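Local coordinates for single-stranded DNA-binding protein DdrB (Deinococcus radiodurans, PDB 4NOE) that binds single-stranded DNA and assists the accurate annealing of DNA strands, probably as part of the response to DNA damage, at residues Q7-I11 and V31-Y35; W62-R68 and L78-R82. All coordinates share one frame. Residues are numbered along the deposited sequence.

Contact 1. Residues Q7-I11 and V31-Y35; sequences QIEFI and VQRHY
This is a helix packed on one face of a beta hairpin. Residues 7-11 are all but the first residue of strand 6-11, which pairs antiparallel with strand 17-22. Residues 31-35 belong to helix 28-37. The backbone is extended on the first segment and alpha-helical on the second, where Tyr35 N donates to Val31 O at 3.1 Å. The axes run nearly parallel, with a crossing angle of -22° and a closest approach of 10.9 Å. Ile8 lies nearest Gln32 (CA-CA 8.6 Å) and Phe10 nearest Tyr35 (CA-CA 8.4 Å). Strand alternation sends Ile8 and Phe10 to the helix, while Gln7, Glu9 and Ile11 stay clear of it.

Gln7, Ile8 and Glu9 pair antiparallel with a strand of a second subunit, so the sheet continues into that chain. Ile8 is fully extended (chi1 t, chi2 t). Its CD1 reaches Gln32 CG at 3.6 Å, and its CG2 lies 4.3 Å from Val31 CG1. The Glu9 side chain is modelled only to CB, and Glu9 O accepts a hydrogen bond from Ser42 OG. Phe10 (chi1 m) fills the gap between strand and helix. Its CZ lies 4.3 Å from Val31 CG1 and 4.3 Å from Gln32 CA, which sits at the ring edge. Tyr35 (chi1 m) sets its ring obliquely to that of Phe10, with centroids 5.3 Å apart and planes at 47°. Trp40 stacks on the Tyr35 ring. The contact is mainly apolar, Gln32 joining through CG and CA, and closes with a CH-pi interaction: Tyr35 CB stands 4.2 Å from the Phe10 ring centroid, over its face.

Contact 2. Residues W62-R68 and L78-R82; sequences WSLIGAR and LVIHR
Residues 62-68 form a short 3-10 turn at 62-64, then a loop that enters strand 68-71. Residues 78-81 lie on strand 77-81, and Arg82 turns away with positive phi (48/42). The turn is held by its own backbone. Trp62 O accepts from both Ile65 N (3.1 Å) and Ala67 N (2.9 Å), and Ser63 O accepts from Gly66 N (3.1 Å). Gly66 has phi/psi 72/21, a positive phi that glycine tolerates well.

Arg68 and Ile80 are an antiparallel hydrogen-bonded pair, CA-CA 5.4 Å. Arg68 N donates to Ile80 O at 3.1 Å, and Ile80 N donates to Arg68 O at 2.9 Å. Each carbonyl also meets a CA-H: Ala67 CA lies 3.2 Å from Ile80 O, and Val79 CA 3.5 Å from Arg68 O. Beyond this pair a water takes over. It donates to Gly66 O (2.5 Å) and accepts from Arg82 N (3.0 Å). The Arg82 side chain is satisfied elsewhere, by Thr12 O and Thr41 OG1 among others. His81 (chi1 t) turns its ring edge to Ile65 O, with CD2 and NE2 each 3.1 Å from it.

Side chains close both faces. Val79 (chi1 t) places CG2 3.8 Å from the centroid of the Trp62 six-membered ring, a CH-pi contact over its face. Val79 CG1 meets Ala67 CB at 3.7 Å. On the face of Arg68 and Ile80, the Arg68 guanidinium lies over Ile80, with NH2 3.8 Å from CG2. The reciprocal bonds mark antiparallel pairing; strands 68-71 and 77-81, consecutive in the chain, form a beta hairpin in the larger mixed sheet.

Both contacts are largely buried, but they hold different elements. Contact 1 joins the N-terminal hairpin to helix 28-37, its centre about 15 Å from the centre of the chain and beside a subunit interface. The centre of contact 2 lies about 6 Å from the chain centre, where a loop enters the mixed sheet. Its nearest atom is about 7 Å from the bound DNA, against about 20 Å for contact 1. Contact 1 is van der Waals and CH-pi packing, in part against the helix backbone, whereas backbone hydrogen bonds and a water join contact 2. Its Arg68 is exposed, while Trp62 and Val79 are buried. The two touch: Arg33 CG packs 3.7 Å from Leu64 CD2.

Contact 1. Residues Q7-I11 and V31-Y35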
# COMPACT_ATOMS: atom_id res chain seq x y z
N GLN E 7 5.10 18.85 36.94
CA GLN E 7 3.82 18.23 36.64
C GLN E 7 4.08 16.99 35.80
O GLN E 7 4.98 16.96 34.97
CB GLN E 7 2.92 19.18 35.85
CG GLN E 7 2.40 20.38 36.64
CD GLN E 7 1.48 21.24 35.79
OE1 GLN E 7 1.92 21.93 34.87
NE2 GLN E 7 0.18 21.19 36.09
N ILE E 8 3.30 15.95 36.03
CA ILE E 8 3.44 14.77 35.20
C ILE E 8 2.08 14.41 34.65
O ILE E 8 1.08 14.47 35.37
CB ILE E 8 4.15 13.60 35.94
CG1 ILE E 8 3.95 12.28 35.19
CG2 ILE E 8 3.66 13.45 37.37
CD1 ILE E 8 4.72 11.12 35.82
N GLU E 9 2.03 14.11 33.36
CA GLU E 9 0.77 13.77 32.71
C GLU E 9 0.64 12.26 32.63
O GLU E 9 1.53 11.58 32.12
CB GLU E 9 0.70 14.37 31.30
N PHE E 10 -0.47 11.76 33.15
CA PHE E 10 -0.75 10.33 33.10
C PHE E 10 -1.93 10.06 32.19
O PHE E 10 -2.77 10.94 31.95
CB PHE E 10 -1.12 9.79 34.48
CG PHE E 10 0.01 9.75 35.47
CD1 PHE E 10 0.97 8.74 35.40
CD2 PHE E 10 0.09 10.68 36.49
CE1 PHE E 10 2.00 8.68 36.32
CE2 PHE E 10 1.11 10.62 37.42
CZ PHE E 10 2.07 9.62 37.34
N ILE E 11 -1.99 8.83 31.71
CA ILE E 11 -3.20 8.27 31.15
C ILE E 11 -3.65 7.26 32.20
O ILE E 11 -2.91 6.33 32.53
CB ILE E 11 -2.92 7.55 29.84
CG1 ILE E 11 -2.38 8.52 28.79
CG2 ILE E 11 -4.20 6.88 29.33
CD1 ILE E 11 -3.37 9.62 28.40
N VAL E 31 6.15 9.23 42.83
CA VAL E 31 4.85 9.54 42.27
C VAL E 31 4.52 8.57 41.14
O VAL E 31 3.41 8.04 41.08
CB VAL E 31 4.80 11.00 41.78
CG1 VAL E 31 3.50 11.28 41.05
CG2 VAL E 31 4.99 11.95 42.97
N GLN E 32 5.49 8.31 40.27
CA GLN E 32 5.28 7.35 39.17
C GLN E 32 4.93 5.97 39.69
O GLN E 32 4.01 5.32 39.17
CB GLN E 32 6.50 7.27 38.25
CG GLN E 32 6.45 8.22 37.06
CD GLN E 32 7.71 8.15 36.24
OE1 GLN E 32 7.93 7.19 35.50
NE2 GLN E 32 8.56 9.16 36.37
N ARG E 33 5.64 5.51 40.72
CA ARG E 33 5.33 4.22 41.32
C ARG E 33 3.92 4.22 41.89
O ARG E 33 3.20 3.22 41.79
CB ARG E 33 6.32 3.88 42.44
CG ARG E 33 7.74 3.68 41.97
CD ARG E 33 8.64 3.30 43.12
NE ARG E 33 9.81 2.57 42.62
CZ ARG E 33 11.00 3.12 42.45
NH1 ARG E 33 11.19 4.40 42.76
NH2 ARG E 33 12.01 2.39 41.99
N HIS E 34 3.53 5.33 42.51
CA HIS E 34 2.25 5.38 43.19
C HIS E 34 1.09 5.22 42.22
O HIS E 34 0.24 4.34 42.40
CB HIS E 34 2.09 6.67 44.00
CG HIS E 34 0.71 6.88 44.54
ND1 HIS E 34 0.31 6.41 45.77
CD2 HIS E 34 -0.36 7.52 44.01
CE1 HIS E 34 -0.95 6.75 45.98
NE2 HIS E 34 -1.38 7.43 44.93
N TYR E 35 1.03 6.04 41.17
CA TYR E 35 -0.06 5.90 40.22
C TYR E 35 0.18 4.73 39.27
O TYR E 35 -0.77 4.20 38.66
CB TYR E 35 -0.30 7.20 39.45
CG TYR E 35 -0.75 8.33 40.35
CD1 TYR E 35 -2.07 8.44 40.76
CD2 TYR E 35 0.15 9.29 40.80
CE1 TYR E 35 -2.48 9.48 41.58
CE2 TYR E 35 -0.24 10.32 41.62
CZ TYR E 35 -1.56 10.42 42.00
OH TYR E 35 -1.93 11.46 42.82

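Contact 2. Residues W62-R68 and L78-R82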
# COMPACT_ATOMS: atom_id res chain seq x y z
N TRP E 62 8.20 -2.60 37.85
CA TRP E 62 7.31 -2.43 36.70
C TRP E 62 6.27 -1.34 36.93
O TRP E 62 5.71 -0.81 35.96
CB TRP E 62 6.66 -3.76 36.32
CG TRP E 62 7.65 -4.75 35.70
CD1 TRP E 62 8.31 -5.75 36.34
CD2 TRP E 62 8.11 -4.77 34.34
NE1 TRP E 62 9.13 -6.41 35.47
CE2 TRP E 62 9.03 -5.83 34.23
CE3 TRP E 62 7.83 -4.01 33.20
CZ2 TRP E 62 9.67 -6.16 33.02
CZ3 TRP E 62 8.47 -4.32 32.00
CH2 TRP E 62 9.38 -5.40 31.92
N SER E 63 6.02 -0.98 38.19
CA SER E 63 5.06 0.08 38.47
C SER E 63 5.55 1.43 37.94
O SER E 63 4.75 2.35 37.72
CB SER E 63 4.74 0.17 39.97
OG SER E 63 5.79 0.80 40.68
N LEU E 64 6.85 1.55 37.72
CA LEU E 64 7.41 2.77 37.12
C LEU E 64 6.76 3.06 35.77
O LEU E 64 6.52 4.22 35.44
CB LEU E 64 8.94 2.69 36.99
CG LEU E 64 9.70 2.81 38.31
CD1 LEU E 64 11.17 2.40 38.16
CD2 LEU E 64 9.61 4.24 38.85
N ILE E 65 6.43 2.01 35.01
CA ILE E 65 5.76 2.24 33.72
C ILE E 65 4.31 1.78 33.72
O ILE E 65 3.74 1.49 32.66
CB ILE E 65 6.50 1.58 32.54
CG1 ILE E 65 6.49 0.06 32.66
CG2 ILE E 65 7.92 2.13 32.42
CD1 ILE E 65 7.10 -0.67 31.44
N GLY E 66 3.71 1.70 34.92
CA GLY E 66 2.30 1.35 35.04
C GLY E 66 1.99 -0.11 34.76
O GLY E 66 0.85 -0.48 34.46
N ALA E 67 3.01 -0.95 34.87
CA ALA E 67 2.87 -2.37 34.58
C ALA E 67 2.98 -3.18 35.87
O ALA E 67 3.38 -2.65 36.92
CB ALA E 67 3.95 -2.80 33.59
N ARG E 68 2.64 -4.46 35.78
CA ARG E 68 2.73 -5.38 36.92
C ARG E 68 3.07 -6.79 36.42
O ARG E 68 2.69 -7.17 35.30
CB ARG E 68 1.42 -5.40 37.70
CG ARG E 68 0.20 -5.86 36.89
CD ARG E 68 -1.10 -5.22 37.37
NE ARG E 68 -2.23 -5.44 36.46
CZ ARG E 68 -3.10 -6.44 36.57
NH1 ARG E 68 -2.99 -7.33 37.55
NH2 ARG E 68 -4.09 -6.56 35.69
N LEU E 78 4.83 -13.33 32.86
CA LEU E 78 4.21 -12.28 32.03
C LEU E 78 4.25 -10.91 32.68
O LEU E 78 4.39 -10.79 33.90
CB LEU E 78 2.76 -12.62 31.73
CG LEU E 78 2.47 -13.91 30.97
CD1 LEU E 78 0.97 -14.19 31.00
CD2 LEU E 78 2.96 -13.82 29.53
N VAL E 79 4.12 -9.87 31.86
CA VAL E 79 3.94 -8.53 32.36
C VAL E 79 2.69 -7.93 31.74
O VAL E 79 2.48 -8.03 30.53
CB VAL E 79 5.16 -7.63 32.08
CG1 VAL E 79 4.80 -6.17 32.24
CG2 VAL E 79 6.32 -8.00 33.00
N ILE E 80 1.85 -7.33 32.58
CA ILE E 80 0.59 -6.76 32.15
C ILE E 80 0.76 -5.25 32.08
O ILE E 80 1.10 -4.61 33.08
CB ILE E 80 -0.54 -7.05 33.16
CG1 ILE E 80 -0.59 -8.55 33.50
CG2 ILE E 80 -1.87 -6.56 32.62
CD1 ILE E 80 -0.80 -9.44 32.29
N HIS E 81 0.50 -4.69 30.91
CA HIS E 81 0.63 -3.25 30.71
C HIS E 81 -0.50 -2.78 29.81
O HIS E 81 -0.65 -3.29 28.69
CB HIS E 81 1.99 -2.96 30.07
CG HIS E 81 2.25 -1.51 29.79
ND1 HIS E 81 2.00 -0.92 28.57
CD2 HIS E 81 2.76 -0.53 30.58
CE1 HIS E 81 2.35 0.35 28.61
NE2 HIS E 81 2.82 0.62 29.82
N ARG E 82 -1.29 -1.82 30.29
CA ARG E 82 -2.49 -1.34 29.59
C ARG E 82 -3.40 -2.45 29.07
O ARG E 82 -3.90 -2.38 27.94
CB ARG E 82 -2.12 -0.44 28.41
CG ARG E 82 -1.50 0.88 28.81
CD ARG E 82 -2.53 1.98 28.69
NE ARG E 82 -2.37 2.92 29.79
CZ ARG E 82 -3.37 3.45 30.48
NH1 ARG E 82 -4.63 3.16 30.18
NH2 ARG E 82 -3.09 4.28 31.46
O HOH W 1 -1.21 -0.49 33.01